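Local coordinates for protein YghZ aldo-keto reductase (Escherichia coli, PDB 3N6Q) that is probably an NADPH-dependent oxidoreductase of the aldo-keto reductase family that reduces carbonyl compounds, at residues G11-R16 and L55-F60; A27-L32 and V295-I300; F36-A41 and G67-S72. All coordinates share one frame; numbering follows the deposited sequence.

Interaction 1 (G11-R16 and L55-F60); sequences GQMQYR and LGITHF
The N-terminal hairpin that packs across the base of the TIM barrel in aldo-keto reductases meets the turn between helix 42-54 and strand 59-61 here, with Met13 and Tyr15 both reaching Gly56. Gly56 ends the helix in a Schellman motif. Its positive phi of 88° suits glycine, and a second reason lies across the contact: a side chain would collide with both Tyr15 OH and Met13 CB.

The polar link is a single bond. Tyr15 OH gives its proton to Gly56 O at 2.7 Å, arriving in the carbonyl plane on a lone pair. Tyrosine suits the place because its long phenol carries the hydroxyl as far as this carbonyl. Gly56 O therefore lies at the edge of the phenol ring, and so does Thr58 OG1, 4.1 Å from Tyr15 CE1. That threonine hydroxyl has its hydrogen bond with Tyr107 of the second subunit, whose Pro106 packs on Tyr15, so the contact borders a subunit interface.

Met13 supplies the apolar part. Its CG sits over one face of the Tyr15 ring, 3.6 Å above the plane and toward the rim. The flexible thioether suits this place: CG leaves anti to the backbone N (chi1 178°), then the chain bends twice and turns CE to within 3.9 Å of Ile57 CG1. Val312 of helix 305-312 also touches Met13. Farther along the hairpin, Arg16 grips Gln14 side-on, NE at 2.8 Å and NH2 at 2.9 Å both pointing to the one oxygen, OE1, which lies in the guanidinium plane.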
loop_
_atom_site.group_PDB
_atom_site.type_symbol
_atom_site.label_atom_id
_atom_site.label_comp_id
_atom_site.label_asym_id
_atom_site.label_seq_id
_atom_site.Cartn_x
_atom_site.Cartn_y
_atom_site.Cartn_z
ATOM N N GLY B 11 -37.608 -5.125 -6.045
ATOM C CA GLY B 11 -38.706 -6.022 -5.679
ATOM C C GLY B 11 -38.906 -7.163 -6.654
ATOM O O GLY B 11 -39.417 -8.208 -6.261
ATOM N N GLN B 12 -38.581 -6.956 -7.927
ATOM C CA GLN B 12 -38.846 -7.963 -8.950
ATOM C C GLN B 12 -37.619 -8.485 -9.721
ATOM O O GLN B 12 -37.653 -9.611 -10.263
ATOM C CB GLN B 12 -39.839 -7.418 -9.976
ATOM C CG GLN B 12 -41.240 -7.284 -9.358
ATOM C CD GLN B 12 -42.233 -6.700 -10.296
ATOM O OE1 GLN B 12 -42.028 -5.607 -10.854
ATOM N NE2 GLN B 12 -43.353 -7.401 -10.466
ATOM N N MET B 13 -36.540 -7.697 -9.751
ATOM C CA MET B 13 -35.320 -8.160 -10.427
ATOM C C MET B 13 -34.755 -9.394 -9.725
ATOM O O MET B 13 -34.788 -9.531 -8.465
ATOM C CB MET B 13 -34.242 -7.018 -10.525
ATOM C CG MET B 13 -32.920 -7.475 -11.174
ATOM S SD MET B 13 -32.893 -8.065 -12.861
ATOM C CE MET B 13 -33.778 -6.814 -13.758
ATOM N N GLN B 14 -34.249 -10.308 -10.535
ATOM C CA GLN B 14 -33.516 -11.462 -10.035
ATOM C C GLN B 14 -32.013 -11.103 -9.971
ATOM O O GLN B 14 -31.463 -10.584 -10.940
ATOM C CB GLN B 14 -33.689 -12.621 -11.023
ATOM C CG GLN B 14 -32.970 -13.910 -10.559
ATOM C CD GLN B 14 -33.144 -15.080 -11.527
ATOM O OE1 GLN B 14 -32.290 -15.332 -12.366
ATOM N NE2 GLN B 14 -34.298 -15.766 -11.450
ATOM N N TYR B 15 -31.388 -11.426 -8.849
ATOM C CA TYR B 15 -29.952 -11.250 -8.648
ATOM C C TYR B 15 -29.295 -12.619 -8.544
ATOM O O TYR B 15 -29.862 -13.547 -7.931
ATOM C CB TYR B 15 -29.737 -10.482 -7.363
ATOM C CG TYR B 15 -30.349 -9.083 -7.521
ATOM C CD1 TYR B 15 -29.614 -8.046 -8.163
ATOM C CD2 TYR B 15 -31.656 -8.805 -7.070
ATOM C CE1 TYR B 15 -30.215 -6.799 -8.446
ATOM C CE2 TYR B 15 -32.250 -7.532 -7.286
ATOM C CZ TYR B 15 -31.515 -6.536 -7.964
ATOM O OH TYR B 15 -32.090 -5.306 -8.207
ATOM N N ARG B 16 -28.103 -12.734 -9.116
ATOM C CA ARG B 16 -27.331 -13.986 -9.086
ATOM C C ARG B 16 -25.971 -13.728 -8.511
ATOM O O ARG B 16 -25.281 -12.763 -8.964
ATOM C CB ARG B 16 -27.166 -14.501 -10.517
ATOM C CG ARG B 16 -28.538 -14.835 -11.162
ATOM C CD ARG B 16 -28.320 -15.505 -12.542
ATOM N NE ARG B 16 -29.630 -15.970 -13.016
ATOM C CZ ARG B 16 -29.829 -16.977 -13.854
ATOM N NH1 ARG B 16 -28.789 -17.608 -14.433
ATOM N NH2 ARG B 16 -31.095 -17.331 -14.135
ATOM N N LEU B 55 -35.582 -0.319 -12.593
ATOM C CA LEU B 55 -35.885 -1.777 -12.798
ATOM C C LEU B 55 -35.035 -2.730 -11.971
ATOM O O LEU B 55 -35.224 -3.955 -12.051
ATOM C CB LEU B 55 -35.806 -2.168 -14.278
ATOM C CG LEU B 55 -36.786 -1.551 -15.256
ATOM C CD1 LEU B 55 -36.264 -1.764 -16.656
ATOM C CD2 LEU B 55 -38.267 -2.135 -15.080
ATOM N N GLY B 56 -34.165 -2.195 -11.102
ATOM C CA GLY B 56 -33.276 -3.030 -10.293
ATOM C C GLY B 56 -31.959 -3.366 -10.981
ATOM O O GLY B 56 -31.178 -4.166 -10.484
ATOM N N ILE B 57 -31.739 -2.845 -12.169
ATOM C CA ILE B 57 -30.439 -3.103 -12.821
ATOM C C ILE B 57 -29.385 -2.227 -12.135
ATOM O O ILE B 57 -29.411 -1.009 -12.263
ATOM C CB ILE B 57 -30.514 -2.830 -14.291
ATOM C CG1 ILE B 57 -31.563 -3.774 -14.927
ATOM C CG2 ILE B 57 -29.119 -3.004 -14.937
ATOM C CD1 ILE B 57 -31.716 -3.522 -16.360
ATOM N N THR B 58 -28.483 -2.864 -11.418
ATOM C CA THR B 58 -27.522 -2.173 -10.561
ATOM C C THR B 58 -26.116 -2.244 -11.191
ATOM O O THR B 58 -25.148 -1.640 -10.628
ATOM C CB THR B 58 -27.428 -2.832 -9.218
ATOM O OG1 THR B 58 -27.213 -4.239 -9.440
ATOM C CG2 THR B 58 -28.716 -2.638 -8.380
ATOM N N HIS B 59 -25.994 -2.904 -12.350
ATOM C CA HIS B 59 -24.637 -3.117 -12.954
ATOM C C HIS B 59 -24.612 -2.466 -14.342
ATOM O O HIS B 59 -25.493 -2.694 -15.218
ATOM C CB HIS B 59 -24.256 -4.643 -13.068
ATOM C CG HIS B 59 -22.930 -4.888 -13.747
ATOM N ND1 HIS B 59 -21.840 -4.041 -13.564
ATOM C CD2 HIS B 59 -22.518 -5.858 -14.609
ATOM C CE1 HIS B 59 -20.821 -4.472 -14.315
ATOM N NE2 HIS B 59 -21.189 -5.597 -14.925
ATOM N N PHE B 60 -23.682 -1.496 -14.448
ATOM C CA PHE B 60 -23.460 -0.633 -15.597
ATOM C C PHE B 60 -22.051 -0.974 -16.071
ATOM O O PHE B 60 -21.063 -0.798 -15.348
ATOM C CB PHE B 60 -23.568 0.830 -15.146
ATOM C CG PHE B 60 -24.959 1.189 -14.719
ATOM C CD1 PHE B 60 -25.884 1.478 -15.672
ATOM C CD2 PHE B 60 -25.411 0.827 -13.470
ATOM C CE1 PHE B 60 -27.226 1.650 -15.346
ATOM C CE2 PHE B 60 -26.768 0.964 -13.134
ATOM C CZ PHE B 60 -27.652 1.407 -14.078
#

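Interaction 2 (A27-L32 and V295-I300); sequences ALSLGL and VTSVLI
The flat groups joining Ser29 to Val298 and Ile300 are backbone peptides, and they build a sheet with two unlike faces: Leu28, Leu30, Val298 and Ile300 occupy one, Ser29 and Leu299 the other. Four hydrogen bonds tie the strands in parallel register. Ser29 uses both its polar backbone atoms, N to Val298 O at 2.9 Å and O from Ile300 N at 2.8 Å. Val298 N to Ala27 O and Gly31 N to Ile300 O complete the ladder.

On the leucine and isoleucine face, branched side chains fill the layer beneath helices 281-289 and 305-312. Leu28 and Val298 stand side by side, CG to CG2 3.8 Å apart, while Leu28 CD2 reaches Ile300 CG1 at 4.0 Å.

The opposite face holds a small polar chain. Ser29 OG donates to Ser297 OG at 2.7 Å, and Ser297 OG in turn hydrogen-bonds Pro26 O. Ser297 OG is anti to its backbone N (chi1 -173°), which swings it toward Ser29. Serine suits both positions: two short hydroxyls fit this buried layer and are satisfied by each other and by the Pro26 carbonyl. His59 also touches Ser29 here. Leu299 CD2 approaches Gly31 N to 3.7 Å, and a side chain on Gly31 would be tight against that methyl. Strands 24-31 and 297-300 are the first and last of the parallel barrel, and their pairing is the closure of the ring that defines a TIM barrel.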
loop_
_atom_site.group_PDB
_atom_site.type_symbol
_atom_site.label_atom_id
_atom_site.label_comp_id
_atom_site.label_asym_id
_atom_site.label_seq_id
_atom_site.Cartn_x
_atom_site.Cartn_y
_atom_site.Cartn_z
ATOM N N ALA B 27 -29.650 -10.189 -13.025
ATOM C CA ALA B 27 -29.600 -11.134 -14.125
ATOM C C ALA B 27 -29.570 -10.437 -15.463
ATOM O O ALA B 27 -29.103 -11.023 -16.452
ATOM C CB ALA B 27 -30.863 -12.154 -14.085
ATOM N N LEU B 28 -30.047 -9.187 -15.535
ATOM C CA LEU B 28 -29.806 -8.382 -16.734
ATOM C C LEU B 28 -28.990 -7.142 -16.291
ATOM O O LEU B 28 -29.351 -6.495 -15.297
ATOM C CB LEU B 28 -31.133 -7.905 -17.391
ATOM C CG LEU B 28 -31.951 -9.098 -17.973
ATOM C CD1 LEU B 28 -32.845 -9.710 -16.827
ATOM C CD2 LEU B 28 -32.791 -8.572 -19.064
ATOM N N SER B 29 -27.875 -6.908 -16.973
ATOM C CA SER B 29 -27.031 -5.698 -16.715
ATOM C C SER B 29 -27.129 -4.767 -17.878
ATOM O O SER B 29 -27.419 -5.197 -19.010
ATOM C CB SER B 29 -25.581 -6.120 -16.545
ATOM O OG SER B 29 -25.525 -6.943 -15.398
ATOM N N LEU B 30 -26.791 -3.481 -17.666
ATOM C CA LEU B 30 -26.810 -2.543 -18.774
ATOM C C LEU B 30 -25.377 -2.298 -19.314
ATOM O O LEU B 30 -24.480 -1.961 -18.547
ATOM C CB LEU B 30 -27.412 -1.210 -18.304
ATOM C CG LEU B 30 -27.473 -0.187 -19.475
ATOM C CD1 LEU B 30 -28.562 -0.493 -20.563
ATOM C CD2 LEU B 30 -27.695 1.255 -18.926
ATOM N N GLY B 31 -25.182 -2.484 -20.610
ATOM C CA GLY B 31 -23.851 -2.209 -21.248
ATOM C C GLY B 31 -23.911 -0.877 -21.997
ATOM O O GLY B 31 -24.946 -0.514 -22.511
ATOM N N LEU B 32 -22.799 -0.153 -22.013
ATOM C CA LEU B 32 -22.743 1.194 -22.602
ATOM C C LEU B 32 -21.856 1.210 -23.805
ATOM O O LEU B 32 -21.356 2.263 -24.240
ATOM C CB LEU B 32 -22.287 2.216 -21.547
ATOM C CG LEU B 32 -23.339 2.601 -20.485
ATOM C CD1 LEU B 32 -23.503 1.516 -19.405
ATOM C CD2 LEU B 32 -22.970 3.912 -19.790
ATOM N N VAL B 295 -24.749 -18.869 -16.279
ATOM C CA VAL B 295 -24.587 -17.485 -16.701
ATOM C C VAL B 295 -25.023 -16.634 -15.527
ATOM O O VAL B 295 -26.134 -16.809 -14.999
ATOM C CB VAL B 295 -25.406 -17.209 -17.969
ATOM C CG1 VAL B 295 -25.518 -15.674 -18.287
ATOM C CG2 VAL B 295 -24.772 -17.908 -19.176
ATOM N N THR B 296 -24.159 -15.717 -15.087
ATOM C CA THR B 296 -24.520 -14.794 -13.998
ATOM C C THR B 296 -25.452 -13.658 -14.435
ATOM O O THR B 296 -26.371 -13.239 -13.680
ATOM C CB THR B 296 -23.191 -14.140 -13.428
ATOM O OG1 THR B 296 -22.213 -15.164 -13.221
ATOM C CG2 THR B 296 -23.459 -13.421 -12.139
ATOM N N SER B 297 -25.252 -13.154 -15.650
ATOM C CA SER B 297 -25.992 -11.976 -16.126
ATOM C C SER B 297 -25.869 -11.912 -17.633
ATOM O O SER B 297 -24.933 -12.522 -18.233
ATOM C CB SER B 297 -25.393 -10.695 -15.433
ATOM O OG SER B 297 -26.206 -9.554 -15.744
ATOM N N VAL B 298 -26.787 -11.178 -18.277
ATOM C CA VAL B 298 -26.693 -10.925 -19.704
ATOM C C VAL B 298 -26.618 -9.417 -19.878
ATOM O O VAL B 298 -27.274 -8.671 -19.190
ATOM C CB VAL B 298 -27.901 -11.510 -20.467
ATOM C CG1 VAL B 298 -27.924 -13.066 -20.272
ATOM C CG2 VAL B 298 -29.220 -10.932 -19.936
ATOM N N LEU B 299 -25.709 -9.002 -20.726
ATOM C CA LEU B 299 -25.486 -7.562 -20.963
ATOM C C LEU B 299 -26.346 -7.021 -22.050
ATOM O O LEU B 299 -26.172 -7.322 -23.225
ATOM C CB LEU B 299 -24.031 -7.332 -21.354
ATOM C CG LEU B 299 -23.142 -7.062 -20.180
ATOM C CD1 LEU B 299 -21.658 -7.346 -20.655
ATOM C CD2 LEU B 299 -23.350 -5.594 -19.688
ATOM N N ILE B 300 -27.291 -6.172 -21.674
ATOM C CA ILE B 300 -28.238 -5.619 -22.607
ATOM C C ILE B 300 -27.755 -4.225 -23.010
ATOM O O ILE B 300 -27.514 -3.387 -22.140
ATOM C CB ILE B 300 -29.606 -5.411 -21.929
ATOM C CG1 ILE B 300 -30.111 -6.766 -21.431
ATOM C CG2 ILE B 300 -30.579 -4.794 -22.960
ATOM C CD1 ILE B 300 -30.046 -7.737 -22.549
#

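Interaction 3 (F36-A41 and G67-S72); sequences FGHVNA and GPPPGS
Ser72 CB lies over the centre of the His38 imidazole, 3.5 Å from the centroid and 11° off the ring normal, a CH-pi contact in which a small residue lets the ring come down flat. Pro69 CD meets the same side chain at 3.8 Å from His38 CB, and the Val39 and Pro68 side chains cross at about a right angle, Val39 CG2 3.8 Å from Pro68 CD. Ser72 OG takes a weak hydrogen bond from His38 N at 3.3 Å and donates to Pro69 O at 2.7 Å, on a lone pair. The hydroxyl sits between the backbone N and the carbonyl carbon (chi1 57°), which turns it back over its own loop. An alanine here would probably leave His38 N without this weak acceptor and Pro69 O without one of its two donors, making the proline turn less firmly held.

Backbone shape positions this shell. Cis peptides precede Pro68 and Pro69, and Gly37 comes so near Pro68 O that a side chain on it would clash. Asn40 OD1 accepts from Gly37 N at 3.0 Å across a type I turn, and a water joins the same OD1 to Gly67 O. Farther out, His38 NE2 has a weak bond to Glu75 and Phe36 O is held by Asn76, both on helix 72-84. The contact thus joins the loops that follow strands 24-31 and 59-61, just before helices 42-54 and 72-84.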
loop_
_atom_site.group_PDB
_atom_site.type_symbol
_atom_site.label_atom_id
_atom_site.label_comp_id
_atom_site.label_asym_id
_atom_site.label_seq_id
_atom_site.Cartn_x
_atom_site.Cartn_y
_atom_site.Cartn_z
ATOM N N PHE B 36 -24.137 5.974 -25.714
ATOM C CA PHE B 36 -23.627 6.875 -24.675
ATOM C C PHE B 36 -22.450 7.732 -25.092
ATOM O O PHE B 36 -21.714 8.204 -24.243
ATOM C CB PHE B 36 -23.268 6.096 -23.379
ATOM C CG PHE B 36 -24.509 5.479 -22.708
ATOM C CD1 PHE B 36 -25.154 6.182 -21.742
ATOM C CD2 PHE B 36 -25.135 4.338 -23.249
ATOM C CE1 PHE B 36 -26.361 5.707 -21.114
ATOM C CE2 PHE B 36 -26.366 3.846 -22.692
ATOM C CZ PHE B 36 -26.956 4.503 -21.609
ATOM N N GLY B 37 -22.288 7.922 -26.389
ATOM C CA GLY B 37 -21.181 8.724 -26.924
ATOM C C GLY B 37 -21.556 10.188 -27.012
ATOM O O GLY B 37 -22.687 10.571 -26.677
ATOM N N HIS B 38 -20.592 11.026 -27.424
ATOM C CA HIS B 38 -20.938 12.445 -27.667
ATOM C C HIS B 38 -21.853 12.566 -28.866
ATOM O O HIS B 38 -22.416 13.646 -29.109
ATOM C CB HIS B 38 -19.661 13.265 -27.916
ATOM C CG HIS B 38 -18.858 13.473 -26.680
ATOM N ND1 HIS B 38 -19.427 13.663 -25.440
ATOM C CD2 HIS B 38 -17.516 13.550 -26.504
ATOM C CE1 HIS B 38 -18.463 13.815 -24.543
ATOM N NE2 HIS B 38 -17.298 13.822 -25.180
ATOM N N VAL B 39 -21.959 11.501 -29.660
ATOM C CA VAL B 39 -22.953 11.533 -30.746
ATOM C C VAL B 39 -24.408 11.279 -30.359
ATOM O O VAL B 39 -25.304 11.359 -31.225
ATOM C CB VAL B 39 -22.604 10.578 -31.898
ATOM C CG1 VAL B 39 -21.236 10.886 -32.429
ATOM C CG2 VAL B 39 -22.683 9.102 -31.427
ATOM N N ASN B 40 -24.641 10.996 -29.089
ATOM C CA ASN B 40 -25.954 10.695 -28.571
ATOM C C ASN B 40 -26.329 11.799 -27.606
ATOM O O ASN B 40 -25.578 12.101 -26.660
ATOM C CB ASN B 40 -25.937 9.356 -27.812
ATOM C CG ASN B 40 -25.451 8.190 -28.694
ATOM O OD1 ASN B 40 -24.302 7.719 -28.570
ATOM N ND2 ASN B 40 -26.286 7.787 -29.658
ATOM N N ALA B 41 -27.542 12.328 -27.735
ATOM C CA ALA B 41 -28.000 13.356 -26.767
ATOM C C ALA B 41 -27.984 12.867 -25.326
ATOM O O ALA B 41 -28.372 11.721 -25.060
ATOM C CB ALA B 41 -29.439 13.855 -27.133
ATOM N N GLY B 67 -17.993 4.761 -27.017
ATOM C CA GLY B 67 -18.511 6.089 -27.370
ATOM C C GLY B 67 -19.469 5.979 -28.535
ATOM O O GLY B 67 -20.493 5.279 -28.398
ATOM N N PRO B 68 -19.128 6.577 -29.704
ATOM C CA PRO B 68 -17.886 7.312 -29.979
ATOM C C PRO B 68 -18.034 8.790 -29.609
ATOM O O PRO B 68 -19.144 9.266 -29.456
ATOM C CB PRO B 68 -17.741 7.177 -31.498
ATOM C CG PRO B 68 -19.175 7.185 -31.998
ATOM C CD PRO B 68 -19.959 6.444 -30.924
ATOM N N PRO B 69 -16.917 9.535 -29.524
ATOM C CA PRO B 69 -15.544 9.013 -29.643
ATOM C C PRO B 69 -15.061 8.251 -28.375
ATOM O O PRO B 69 -15.732 8.294 -27.335
ATOM C CB PRO B 69 -14.704 10.297 -29.889
ATOM C CG PRO B 69 -15.406 11.323 -29.096
ATOM C CD PRO B 69 -16.938 10.997 -29.319
ATOM N N PRO B 70 -13.857 7.650 -28.425
ATOM C CA PRO B 70 -13.380 6.871 -27.271
ATOM C C PRO B 70 -13.340 7.675 -25.996
ATOM O O PRO B 70 -12.909 8.853 -26.002
ATOM C CB PRO B 70 -11.968 6.495 -27.687
ATOM C CG PRO B 70 -12.175 6.219 -29.176
ATOM C CD PRO B 70 -13.025 7.380 -29.618
ATOM N N GLY B 71 -13.877 7.092 -24.931
ATOM C CA GLY B 71 -13.832 7.709 -23.623
ATOM C C GLY B 71 -15.096 8.502 -23.355
ATOM O O GLY B 71 -15.363 8.859 -22.204
ATOM N N SER B 72 -15.910 8.738 -24.379
ATOM C CA SER B 72 -17.052 9.668 -24.153
ATOM C C SER B 72 -18.155 8.998 -23.352
ATOM O O SER B 72 -18.881 9.664 -22.631
ATOM C CB SER B 72 -17.612 10.249 -25.475
ATOM O OG SER B 72 -18.035 9.242 -26.398
HETATM O O HOH W 1 -21.663 4.550 -25.972
HETATM O O HOH W 2 -22.947 5.321 -29.595
#

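Strand 24-31 relates the three contacts. Interaction 2 pairs it with 297-300 near the centre of the chain, entirely buried, through a regular backbone ladder. Interaction 1 lies toward the opposite barrel end from interaction 3; it too is largely buried but depends on one hydroxyl-to-carbonyl bond and a bent methionine. It touches interaction 2 directly, Gln14 O with Ala27 N and Arg16 NH1 with Val295 O probably being hydrogen-bonded. Interaction 3, partly exposed, joins loops through prolines, glycines, water and a ring-face contact; Phe36 packs on Leu30 of interaction 2, whereas interactions 1 and 3 stay about 7 Å apart at their nearest atoms.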